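PDB 4AJ9: catalase-3 from Neurospora crassa, which breaks down hydrogen peroxide to water and oxygen with the help of heme, and so probably protects the cell from peroxide damage. Local coordinates for residues C[393-396]-C[401-404]. Numbering follows the deposited sequence.
Sequences NIHH and YLNK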
loop_
_atom_site.group_PDB
_atom_site.type_symbol
_atom_site.label_atom_id
_atom_site.label_comp_id
_atom_site.label_asym_id
_atom_site.label_seq_id
_atom_site.Cartn_x
_atom_site.Cartn_y
_atom_site.Cartn_z
ATOM N N ASN C 393 -9.718 19.523 17.591
ATOM C CA ASN C 393 -8.761 20.606 17.868
ATOM C C ASN C 393 -8.071 21.033 16.583
ATOM O O ASN C 393 -7.326 20.255 16.007
ATOM C CB ASN C 393 -7.708 20.148 18.890
ATOM C CG ASN C 393 -6.564 21.166 19.075
ATOM O OD1 ASN C 393 -6.761 22.378 18.940
ATOM N ND2 ASN C 393 -5.356 20.660 19.375
ATOM N N ILE C 394 -8.315 22.264 16.137
ATOM C CA ILE C 394 -7.757 22.726 14.869
ATOM C C ILE C 394 -6.364 23.330 15.030
ATOM O O ILE C 394 -5.703 23.636 14.046
ATOM C CB ILE C 394 -8.677 23.761 14.179
ATOM C CG1 ILE C 394 -8.597 25.104 14.905
ATOM C CG2 ILE C 394 -10.109 23.230 14.100
ATOM C CD1 ILE C 394 -9.465 26.187 14.272
ATOM N N HIS C 395 -5.929 23.509 16.275
ATOM C CA HIS C 395 -4.572 23.981 16.529
ATOM C C HIS C 395 -3.684 22.793 16.917
ATOM O O HIS C 395 -3.357 22.576 18.089
ATOM C CB HIS C 395 -4.587 25.123 17.559
ATOM C CG HIS C 395 -5.478 26.255 17.151
ATOM N ND1 HIS C 395 -6.715 26.468 17.719
ATOM C CD2 HIS C 395 -5.343 27.191 16.179
ATOM C CE1 HIS C 395 -7.292 27.503 17.134
ATOM N NE2 HIS C 395 -6.479 27.961 16.198
ATOM N N HIS C 396 -3.333 22.030 15.885
ATOM C CA HIS C 396 -2.680 20.733 15.995
ATOM C C HIS C 396 -1.156 20.847 16.013
ATOM O O HIS C 396 -0.446 20.197 15.239
ATOM C CB HIS C 396 -3.136 19.820 14.848
ATOM C CG HIS C 396 -2.966 20.419 13.481
ATOM N ND1 HIS C 396 -2.788 21.771 13.268
ATOM C CD2 HIS C 396 -2.949 19.843 12.253
ATOM C CE1 HIS C 396 -2.674 21.999 11.971
ATOM N NE2 HIS C 396 -2.772 20.846 11.334
ATOM N N TYR C 401 -0.436 29.453 21.658
ATOM C CA TYR C 401 -1.300 30.301 22.459
ATOM C C TYR C 401 -2.752 29.929 22.189
ATOM O O TYR C 401 -3.560 29.829 23.116
ATOM C CB TYR C 401 -1.063 31.788 22.136
ATOM C CG TYR C 401 -2.174 32.686 22.633
ATOM C CD1 TYR C 401 -2.228 33.089 23.961
ATOM C CD2 TYR C 401 -3.177 33.119 21.773
ATOM C CE1 TYR C 401 -3.256 33.905 24.420
ATOM C CE2 TYR C 401 -4.195 33.934 22.216
ATOM C CZ TYR C 401 -4.233 34.320 23.540
ATOM O OH TYR C 401 -5.257 35.122 23.980
ATOM N N LEU C 402 -3.070 29.702 20.916
ATOM C CA LEU C 402 -4.447 29.435 20.478
ATOM C C LEU C 402 -5.104 28.162 21.029
ATOM O O LEU C 402 -6.328 28.118 21.156
ATOM C CB LEU C 402 -4.532 29.435 18.950
ATOM C CG LEU C 402 -4.224 30.758 18.261
ATOM C CD1 LEU C 402 -4.233 30.592 16.732
ATOM C CD2 LEU C 402 -5.238 31.796 18.695
ATOM N N ASN C 403 -4.329 27.119 21.329
ATOM C CA ASN C 403 -4.945 25.933 21.933
ATOM C C ASN C 403 -4.831 25.918 23.457
ATOM O O ASN C 403 -5.129 24.912 24.111
ATOM C CB ASN C 403 -4.450 24.619 21.298
ATOM C CG ASN C 403 -2.962 24.370 21.524
ATOM O OD1 ASN C 403 -2.379 24.825 22.516
ATOM N ND2 ASN C 403 -2.340 23.639 20.596
ATOM N N LYS C 404 -4.400 27.045 24.024
ATOM C CA LYS C 404 -4.352 27.195 25.476
ATOM C C LYS C 404 -3.400 26.206 26.140
ATOM O O LYS C 404 -3.470 25.965 27.344
ATOM C CB LYS C 404 -5.758 27.059 26.057
ATOM C CG LYS C 404 -6.716 28.109 25.520
ATOM C CD LYS C 404 -8.167 27.738 25.774
ATOM C CE LYS C 404 -9.109 28.877 25.407
ATOM N NZ LYS C 404 -8.991 30.015 26.371
#
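The imidazole of His395 lies flat against the side chain of Leu402: Leu402 CB sits 3.6 Å from the ring centroid, only 7° off the ring normal, in a face-on CH-pi contact. Farther out on the leucine, CD1 comes to 3.5 Å from His395 NE2, above the ring plane but just beyond its CD2-NE2 edge. The other face of the imidazole carries Ile394 CG1, placed toward the rim, which leaves the ring sandwiched between two aliphatic groups. With CG anti to the carbonyl carbon and beside the backbone N (chi1 -55°), the histidine swings its ring to the leucine and clear of its own carbonyl, which Asn403 and, weakly, Asn393 both reach. Asn403 ND2 donates to His395 O over 2.9 Å, a nearly straight bond at 164°; the acceptor lies in the asparagine's amide plane, while the donor is tilted somewhat from the carbonyl plane. Beside this bond the two CB atoms, of His395 and Asn403, pack 3.8 Å apart. The weak bond to His395 O comes from Asn393 ND2, and Asn393 OD1 accepts from His395 N at 3.0 Å, from above its carbonyl plane. An alanine in place of His395 would probably leave Leu402 CB and CD1, and Ile394 CG1 on the other side, without the flat ring they pack on. Outside the pair, Asp178 of the second subunit takes the backbone N-H groups of Tyr401 and Leu402, and the ring of His396 stacks on His156 of that subunit. The arrangement joins an Asx turn at Asn393 to a type I beta turn, Tyr401 to Lys404, within a long loop of the catalase domain that reaches far from the chain's centre onto a neighbouring subunit, typical of the interlocked catalase tetramer.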